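PDB 4C65: ochratoxinase from Aspergillus niger, which hydrolyses ochratoxin A to ochratoxin alpha and L-phenylalanine, acting as a zinc-dependent carboxypeptidase that releases C-terminal aromatic residues. Local coordinates for residues E227-V230 with I231-A235; A123-I126 with N127-T130; A286-S289 with V290-F294. One frame throughout, in Å; residues are numbered along the deposited sequence.

Contact 1: residues E227-V230 with I231-A235; sequences ELKV and IVEEA
Their first torsions, on the i to i+4 spacing, help bring K229 and E233 together. In K229, CG stands opposite the backbone N (chi1 -180°), and the chain runs straight to CE before bending at chi4. In E233, CG lies beside the backbone N (chi1 -73°), which turns the carboxylate back toward the preceding turn of helix. The result is an i to i+4 salt bridge on helix 225-237. This helix belongs to the beta-alpha-beta unit that links strands 203-206 and 242-246 of the TIM-barrel domain.

NZ of K229 is 3.2 Å from OE2 of E233, and the hydrogen bond is weak. The lysine chain runs past the carboxylate at a slant. OE2 of E233 is 3.5 Å from K229 CG, so the carboxylate also lies against the lysine's aliphatic chain. K229 is exposed, so solvent probably screens the attraction.

V230 is buried and touches the same glutamate only loosely, with its CG2 4.1 Å from E233 OE1. Its carbonyl oxygen does more. V230 O accepts from E234 N at 2.8 Å, and E234 CG passes 3.4 Å from that V230 O. The buried carboxylate of E234 forms salt bridges with R189, R193 and R237. E227 bonds S224 and the backbone of G184, and pairs with R193 of a neighbouring subunit.

I231 packs into the buried side, on V188 and V192 of helix 185-198 and on I203 and V205. Its side chain is about 8 Å from that of the zinc ligand K204. I231 N bonds E227 O at 2.9 Å, almost straight at 174°. I231 CG1 touches the same E227 O at 3.4 Å.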
ATOM      1  N   GLU A 227       2.194  11.194  26.781  1.00 19.88           N
ATOM      2  CA  GLU A 227       2.313  11.825  25.476  1.00 19.01           C
ATOM      3  C   GLU A 227       2.582  13.316  25.595  1.00 18.42           C
ATOM      4  O   GLU A 227       3.454  13.845  24.901  1.00 17.63           O
ATOM      5  CB  GLU A 227       1.048  11.610  24.650  1.00 18.90           C
ATOM      6  CG  GLU A 227       0.902  10.203  24.103  1.00 19.63           C
ATOM      7  CD  GLU A 227      -0.530   9.850  23.808  1.00 20.06           C
ATOM      8  OE1 GLU A 227      -1.300   9.741  24.778  1.00 20.44           O
ATOM      9  OE2 GLU A 227      -0.896   9.687  22.607  1.00 19.89           O
ATOM     10  N   LEU A 228       1.854  13.991  26.487  1.00 19.01           N
ATOM     11  CA  LEU A 228       2.013  15.433  26.635  1.00 18.70           C
ATOM     12  C   LEU A 228       3.440  15.802  27.063  1.00 19.03           C
ATOM     13  O   LEU A 228       4.003  16.757  26.564  1.00 18.61           O
ATOM     14  CB  LEU A 228       0.996  16.012  27.619  1.00 18.97           C
ATOM     15  CG  LEU A 228      -0.470  16.070  27.185  1.00 18.87           C
ATOM     16  CD1 LEU A 228      -1.342  16.521  28.352  1.00 19.44           C
ATOM     17  CD2 LEU A 228      -0.633  17.005  25.999  1.00 18.07           C
ATOM     18  N   LYS A 229       4.021  15.036  27.963  1.00 20.11           N
ATOM     19  CA  LYS A 229       5.375  15.302  28.418  1.00 20.61           C
ATOM     20  C   LYS A 229       6.374  15.164  27.265  1.00 19.79           C
ATOM     21  O   LYS A 229       7.266  15.978  27.114  1.00 19.08           O
ATOM     22  CB  LYS A 229       5.730  14.350  29.561  1.00 22.61           C
ATOM     23  CG  LYS A 229       7.121  14.519  30.137  1.00 24.24           C
ATOM     24  CD  LYS A 229       7.299  13.569  31.308  1.00 26.90           C
ATOM     25  CE  LYS A 229       8.678  13.686  31.970  1.00 28.93           C
ATOM     26  NZ  LYS A 229       9.586  12.522  31.651  1.00 30.57           N
ATOM     27  N   VAL A 230       6.243  14.088  26.498  1.00 19.73           N
ATOM     28  CA  VAL A 230       7.088  13.869  25.331  1.00 19.40           C
ATOM     29  C   VAL A 230       6.932  15.001  24.314  1.00 18.05           C
ATOM     30  O   VAL A 230       7.913  15.569  23.863  1.00 17.69           O
ATOM     31  CB  VAL A 230       6.811  12.487  24.697  1.00 19.95           C
ATOM     32  CG1 VAL A 230       7.393  12.373  23.304  1.00 19.68           C
ATOM     33  CG2 VAL A 230       7.370  11.404  25.595  1.00 21.20           C
ATOM     34  N   ILE A 231       5.700  15.378  24.013  1.00 17.34           N
ATOM     35  CA  ILE A 231       5.473  16.520  23.156  1.00 16.27           C
ATOM     36  C   ILE A 231       6.207  17.777  23.644  1.00 15.88           C
ATOM     37  O   ILE A 231       6.878  18.459  22.855  1.00 15.67           O
ATOM     38  CB  ILE A 231       3.978  16.821  22.991  1.00 15.83           C
ATOM     39  CG1 ILE A 231       3.346  15.735  22.120  1.00 16.21           C
ATOM     40  CG2 ILE A 231       3.777  18.169  22.317  1.00 14.94           C
ATOM     41  CD1 ILE A 231       1.842  15.688  22.204  1.00 16.31           C
ATOM     42  N   VAL A 232       6.076  18.101  24.923  1.00 15.93           N
ATOM     43  CA  VAL A 232       6.764  19.268  25.500  1.00 15.62           C
ATOM     44  C   VAL A 232       8.289  19.138  25.380  1.00 15.95           C
ATOM     45  O   VAL A 232       8.969  20.100  25.032  1.00 15.78           O
ATOM     46  CB  VAL A 232       6.318  19.518  26.964  1.00 16.05           C
ATOM     47  CG1 VAL A 232       7.237  20.523  27.662  1.00 16.18           C
ATOM     48  CG2 VAL A 232       4.885  20.016  26.983  1.00 15.64           C
ATOM     49  N   GLU A 233       8.817  17.948  25.659  1.00 16.90           N
ATOM     50  CA  GLU A 233      10.256  17.678  25.564  1.00 17.60           C
ATOM     51  C   GLU A 233      10.761  17.813  24.130  1.00 17.22           C
ATOM     52  O   GLU A 233      11.843  18.343  23.888  1.00 17.08           O
ATOM     53  CB  GLU A 233      10.576  16.286  26.097  1.00 18.53           C
ATOM     54  CG  GLU A 233      10.475  16.188  27.603  1.00 19.29           C
ATOM     55  CD  GLU A 233      10.430  14.742  28.098  1.00 20.43           C
ATOM     56  OE1 GLU A 233      10.270  13.824  27.248  1.00 20.57           O
ATOM     57  OE2 GLU A 233      10.556  14.529  29.330  1.00 21.25           O
ATOM     58  N   GLU A 234       9.992  17.284  23.187  1.00 17.17           N
ATOM     59  CA  GLU A 234      10.339  17.401  21.774  1.00 16.85           C
ATOM     60  C   GLU A 234      10.385  18.861  21.362  1.00 16.10           C
ATOM     61  O   GLU A 234      11.334  19.270  20.721  1.00 16.48           O
ATOM     62  CB  GLU A 234       9.345  16.653  20.899  1.00 16.73           C
ATOM     63  CG  GLU A 234       9.512  15.148  20.934  1.00 17.72           C
ATOM     64  CD  GLU A 234      10.841  14.698  20.413  1.00 18.24           C
ATOM     65  OE1 GLU A 234      11.305  15.301  19.426  1.00 18.29           O
ATOM     66  OE2 GLU A 234      11.413  13.738  20.978  1.00 19.20           O
ATOM     67  N   ALA A 235       9.370  19.637  21.722  1.00 15.49           N
ATOM     68  CA  ALA A 235       9.356  21.064  21.383  1.00 14.73           C
ATOM     69  C   ALA A 235      10.550  21.791  22.000  1.00 14.99           C
ATOM     70  O   ALA A 235      11.264  22.501  21.312  1.00 14.46           O
ATOM     71  CB  ALA A 235       8.076  21.704  21.850  1.00 14.17           C
TER

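Contact 2: residues A123-I126 with N127-T130; sequences AKAI and NDGT
A123, K124 and I126 pass their carbonyls to N127, D128 and G129 where helix 119-127 ends. N127 N gives to A123 O at 2.7 Å, a regular helical backbone bond. D128 N gives to K124 O at 3.1 Å from above the carbonyl plane. G129 N then gives to I126 O at 3.0 Å, only three residues back and still further above the plane. The helix thus ends in a tighter turn, and G129 leaves helical geometry with a phi of +76°.

Side-chain hydrogen bonds centre on D128. It makes an Asx turn: its OD1 accepts from T130 N at 3.0 Å. The hydroxyl T130 OG1 donates to the same D128 OD1 at 2.6 Å. Both donors reach the oxygen from one face of the carboxylate plane. D128 CG sits between the backbone N and the carbonyl carbon (chi1 71°), which brings the carboxylate back toward the carbonyls of K124 and A125. There OD1 of D128 is only 2.9 Å from A125 O. Two acceptors face each other, and the two donors from T130 probably ease the repulsion.

N127 makes contact without a side-chain hydrogen bond across the segments. Its amide lies back over the preceding turn, with CG 3.3 Å from A123 O. Its ND2 is 4.1 Å from A123 CB. No hydrogen bond joins ND2 to the A123 carbonyl, because the angle is poor.

The helix end lies between its own barrel strand and another chain. A123 and I126 rest on V136 of strand 135-138. Toward the assembly, D128 OD2 forms a salt bridge with R96 of a neighbouring subunit, on that subunit's helix 90-106, and K124 packs on S92 of the same helix.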
ATOM      1  N   ALA A 123       4.031  31.758   5.165  1.00 16.48           N
ATOM      2  CA  ALA A 123       5.145  32.646   5.597  1.00 17.02           C
ATOM      3  C   ALA A 123       6.246  32.715   4.545  1.00 18.04           C
ATOM      4  O   ALA A 123       6.862  33.753   4.335  1.00 18.20           O
ATOM      5  CB  ALA A 123       5.717  32.207   6.921  1.00 16.86           C
ATOM      6  N   LYS A 124       6.460  31.616   3.838  1.00 19.00           N
ATOM      7  CA  LYS A 124       7.437  31.598   2.767  1.00 20.34           C
ATOM      8  C   LYS A 124       7.129  32.617   1.692  1.00 20.97           C
ATOM      9  O   LYS A 124       8.056  33.188   1.121  1.00 22.82           O
ATOM     10  CB  LYS A 124       7.500  30.244   2.107  1.00 21.38           C
ATOM     11  CG  LYS A 124       8.087  29.183   2.983  1.00 22.13           C
ATOM     12  CD  LYS A 124       7.891  27.807   2.361  1.00 23.99           C
ATOM     13  CE  LYS A 124       9.222  27.102   2.242  1.00 25.86           C
ATOM     14  NZ  LYS A 124       9.145  25.791   2.915  1.00 27.14           N
ATOM     15  N   ALA A 125       5.852  32.836   1.395  1.00 20.52           N
ATOM     16  CA  ALA A 125       5.484  33.798   0.385  1.00 20.84           C
ATOM     17  C   ALA A 125       5.589  35.230   0.927  1.00 21.66           C
ATOM     18  O   ALA A 125       5.672  36.195   0.147  1.00 23.14           O
ATOM     19  CB  ALA A 125       4.100  33.500  -0.140  1.00 20.66           C
ATOM     20  N   ILE A 126       5.531  35.391   2.242  1.00 20.94           N
ATOM     21  CA  ILE A 126       5.699  36.708   2.859  1.00 20.94           C
ATOM     22  C   ILE A 126       7.187  37.025   2.911  1.00 21.21           C
ATOM     23  O   ILE A 126       7.616  38.100   2.513  1.00 21.42           O
ATOM     24  CB  ILE A 126       5.130  36.744   4.287  1.00 20.60           C
ATOM     25  CG1 ILE A 126       3.621  36.568   4.268  1.00 20.08           C
ATOM     26  CG2 ILE A 126       5.476  38.059   4.956  1.00 20.94           C
ATOM     27  CD1 ILE A 126       3.004  36.403   5.634  1.00 19.83           C
ATOM     28  N   ASN A 127       7.978  36.047   3.343  1.00 21.26           N
ATOM     29  CA  ASN A 127       9.419  36.221   3.492  1.00 21.55           C
ATOM     30  C   ASN A 127      10.166  36.364   2.186  1.00 21.29           C
ATOM     31  O   ASN A 127      11.206  36.976   2.175  1.00 22.77           O
ATOM     32  CB  ASN A 127      10.031  35.077   4.317  1.00 21.67           C
ATOM     33  CG  ASN A 127       9.575  35.107   5.752  1.00 21.47           C
ATOM     34  OD1 ASN A 127       9.380  36.164   6.312  1.00 22.77           O
ATOM     35  ND2 ASN A 127       9.359  33.949   6.340  1.00 22.20           N
ATOM     36  N   ASP A 128       9.673  35.823   1.084  1.00 21.07           N
ATOM     37  CA  ASP A 128      10.317  36.117  -0.205  1.00 21.42           C
ATOM     38  C   ASP A 128       9.752  37.377  -0.856  1.00 20.85           C
ATOM     39  O   ASP A 128      10.101  37.697  -1.983  1.00 21.36           O
ATOM     40  CB  ASP A 128      10.292  34.914  -1.158  1.00 22.48           C
ATOM     41  CG  ASP A 128       8.899  34.582  -1.715  1.00 23.43           C
ATOM     42  OD1 ASP A 128       7.922  35.313  -1.485  1.00 23.55           O
ATOM     43  OD2 ASP A 128       8.781  33.525  -2.363  1.00 25.34           O
ATOM     44  N   GLY A 129       8.868  38.088  -0.161  1.00 19.71           N
ATOM     45  CA  GLY A 129       8.319  39.336  -0.683  1.00 19.39           C
ATOM     46  C   GLY A 129       7.249  39.214  -1.778  1.00 19.30           C
ATOM     47  O   GLY A 129       6.820  40.232  -2.304  1.00 20.11           O
ATOM     48  N   THR A 130       6.779  38.006  -2.110  1.00 18.40           N
ATOM     49  CA  THR A 130       5.690  37.856  -3.111  1.00 18.11           C
ATOM     50  C   THR A 130       4.395  38.458  -2.609  1.00 17.41           C
ATOM     51  O   THR A 130       3.685  39.114  -3.339  1.00 17.56           O
ATOM     52  CB  THR A 130       5.424  36.397  -3.496  1.00 18.01           C
ATOM     53  OG1 THR A 130       6.657  35.707  -3.687  1.00 18.39           O
ATOM     54  CG2 THR A 130       4.616  36.338  -4.788  1.00 18.82           C
TER

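Contact 3: residues A286-S289 with V290-F294; sequences ATRS and VIEIF
R288 and E292 join the first turns of helix 288-297, which follows barrel strand 283-285 of the TIM-barrel domain. NE of R288 bonds OE2 of E292 at 2.8 Å, part of a salt bridge. NH2 of R288 adds a weak bond to E292 OE2 at 3.1 Å. One carboxylate oxygen thus takes both donors. The guanidinium and carboxylate planes are 55° apart, so the groups do not pair flat.

The R288 chain bends at chi2 (63°), which carries the guanidinium forward along the helix, toward E292 and over I291. I291 CG2 meets one guanidinium face, 3.5 Å from R288 NH1. Beyond the pair, R288 NH1 bonds A314 O and H317 ND1, while E292 OE2 also forms a salt bridge with R353. The arginine side chain lies between L318 of helix 304-327 and F349 of helix 344-354.

Backbone bonds run through the same turn. E292 N bonds R288 O at 3.0 Å, and I293 N bonds S289 O at 2.9 Å. V290 N reaches T287 O only weakly, at 3.4 Å. S289 OG is held by E346.

T287 OG1 donates to A286 O and is hydrogen-bonded to H265 ND1. Its side chain also lies about 3 Å from that of H69, and it packs on the active-site D336. H265 and H69 are zinc ligands. T287, just ahead of the helix, is thus probably a second-shell residue of the two-zinc centre, as in an amidohydrolase barrel.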
ATOM      1  N   ALA A 286      -7.156  33.970  26.399  1.00 17.26           N
ATOM      2  CA  ALA A 286      -8.567  33.669  26.662  1.00 18.54           C
ATOM      3  C   ALA A 286      -9.400  33.324  25.412  1.00 18.72           C
ATOM      4  O   ALA A 286     -10.272  32.476  25.478  1.00 18.99           O
ATOM      5  CB  ALA A 286      -9.201  34.828  27.427  1.00 19.43           C
ATOM      6  N   THR A 287      -9.097  33.974  24.289  1.00 18.35           N
ATOM      7  CA  THR A 287      -9.930  33.931  23.067  1.00 18.70           C
ATOM      8  C   THR A 287     -11.405  34.152  23.364  1.00 19.87           C
ATOM      9  O   THR A 287     -12.252  33.350  23.007  1.00 20.34           O
ATOM     10  CB  THR A 287      -9.721  32.646  22.228  1.00 18.54           C
ATOM     11  OG1 THR A 287     -10.253  31.515  22.910  1.00 19.45           O
ATOM     12  CG2 THR A 287      -8.246  32.391  21.966  1.00 17.72           C
ATOM     13  N   ARG A 288     -11.710  35.275  24.008  1.00 20.51           N
ATOM     14  CA  ARG A 288     -13.072  35.570  24.420  1.00 21.84           C
ATOM     15  C   ARG A 288     -13.960  35.809  23.219  1.00 22.77           C
ATOM     16  O   ARG A 288     -15.164  35.587  23.299  1.00 23.77           O
ATOM     17  CB  ARG A 288     -13.111  36.772  25.384  1.00 22.18           C
ATOM     18  CG  ARG A 288     -14.498  37.136  25.926  1.00 23.43           C
ATOM     19  CD  ARG A 288     -15.119  36.033  26.761  1.00 23.96           C
ATOM     20  NE  ARG A 288     -16.500  36.328  27.100  1.00 25.55           N
ATOM     21  CZ  ARG A 288     -17.267  35.566  27.892  1.00 26.42           C
ATOM     22  NH1 ARG A 288     -16.803  34.433  28.412  1.00 25.95           N
ATOM     23  NH2 ARG A 288     -18.506  35.927  28.152  1.00 27.95           N
ATOM     24  N   SER A 289     -13.372  36.232  22.100  1.00 22.71           N
ATOM     25  CA  SER A 289     -14.138  36.468  20.860  1.00 23.90           C
ATOM     26  C   SER A 289     -14.968  35.258  20.451  1.00 25.29           C
ATOM     27  O   SER A 289     -16.131  35.383  20.087  1.00 27.12           O
ATOM     28  CB  SER A 289     -13.222  36.843  19.699  1.00 22.88           C
ATOM     29  OG  SER A 289     -12.784  38.184  19.807  1.00 22.81           O
ATOM     30  N   VAL A 290     -14.368  34.087  20.516  1.00 25.22           N
ATOM     31  CA  VAL A 290     -15.031  32.890  20.102  1.00 26.37           C
ATOM     32  C   VAL A 290     -16.255  32.569  20.963  1.00 27.64           C
ATOM     33  O   VAL A 290     -17.296  32.118  20.462  1.00 28.68           O
ATOM     34  CB  VAL A 290     -13.967  31.776  20.040  1.00 26.12           C
ATOM     35  CG1 VAL A 290     -14.161  30.650  21.046  1.00 27.31           C
ATOM     36  CG2 VAL A 290     -13.806  31.241  18.631  1.00 26.26           C
ATOM     37  N   ILE A 291     -16.141  32.812  22.259  1.00 27.99           N
ATOM     38  CA  ILE A 291     -17.283  32.661  23.171  1.00 29.81           C
ATOM     39  C   ILE A 291     -18.369  33.672  22.834  1.00 31.02           C
ATOM     40  O   ILE A 291     -19.556  33.342  22.859  1.00 32.74           O
ATOM     41  CB  ILE A 291     -16.881  32.810  24.656  1.00 30.01           C
ATOM     42  CG1 ILE A 291     -16.362  31.490  25.227  1.00 30.24           C
ATOM     43  CG2 ILE A 291     -18.101  32.986  25.546  1.00 31.51           C
ATOM     44  CD1 ILE A 291     -14.989  30.957  24.980  1.00 29.12           C
ATOM     45  N   GLU A 292     -17.961  34.903  22.547  1.00 30.43           N
ATOM     46  CA  GLU A 292     -18.906  35.983  22.308  1.00 31.77           C
ATOM     47  C   GLU A 292     -19.682  35.756  21.032  1.00 33.20           C
ATOM     48  O   GLU A 292     -20.835  36.139  20.941  1.00 34.29           O
ATOM     49  CB  GLU A 292     -18.190  37.336  22.276  1.00 30.98           C
ATOM     50  CG  GLU A 292     -17.641  37.802  23.626  1.00 30.56           C
ATOM     51  CD  GLU A 292     -18.732  38.075  24.656  1.00 31.93           C
ATOM     52  OE1 GLU A 292     -19.877  38.371  24.271  1.00 33.06           O
ATOM     53  OE2 GLU A 292     -18.433  37.980  25.858  1.00 31.48           O
ATOM     54  N   ILE A 293     -19.061  35.112  20.049  1.00 33.76           N
ATOM     55  CA  ILE A 293     -19.755  34.802  18.789  1.00 36.05           C
ATOM     56  C   ILE A 293     -20.974  33.906  19.010  1.00 39.14           C
ATOM     57  O   ILE A 293     -22.068  34.225  18.545  1.00 41.63           O
ATOM     58  CB  ILE A 293     -18.812  34.155  17.751  1.00 34.52           C
ATOM     59  CG1 ILE A 293     -17.884  35.224  17.182  1.00 33.37           C
ATOM     60  CG2 ILE A 293     -19.601  33.489  16.623  1.00 35.45           C
ATOM     61  CD1 ILE A 293     -16.679  34.653  16.466  1.00 32.06           C
ATOM     62  N   PHE A 294     -20.796  32.802  19.724  1.00 41.01           N
ATOM     63  CA  PHE A 294     -21.915  31.882  19.925  1.00 44.80           C
ATOM     64  C   PHE A 294     -22.930  32.441  20.946  1.00 46.26           C
ATOM     65  O   PHE A 294     -24.113  32.072  20.912  1.00 48.63           O
ATOM     66  CB  PHE A 294     -21.436  30.431  20.218  1.00 46.09           C
ATOM     67  CG  PHE A 294     -20.854  30.201  21.596  1.00 48.71           C
ATOM     68  CD1 PHE A 294     -21.608  30.446  22.760  1.00 51.31           C
ATOM     69  CD2 PHE A 294     -19.562  29.675  21.739  1.00 49.22           C
ATOM     70  CE1 PHE A 294     -21.071  30.223  24.026  1.00 52.53           C
ATOM     71  CE2 PHE A 294     -19.021  29.453  23.007  1.00 50.37           C
ATOM     72  CZ  PHE A 294     -19.777  29.726  24.152  1.00 51.53           C
TER

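In the fold
All three are local contacts along or at the end of a helix in the TIM-barrel domain, each on a different helix. Contact 1 is largely buried, with one ion pair between its segments, on the exposed side. Contact 2 is the most exposed. E227 of contact 1 and D128 of contact 2 both reach arginines of neighbouring subunits. Contact 3 touches no other chain and lies beside the zinc ligands. The chemistry follows the place: a weak, solvent-side salt bridge in contact 1, an Asx turn in contact 2, a buried arginine paired with a partly exposed glutamate in contact 3. Contacts 2 and 3 lie on opposite sides of the chain's centre, their own centres about 31 Å apart.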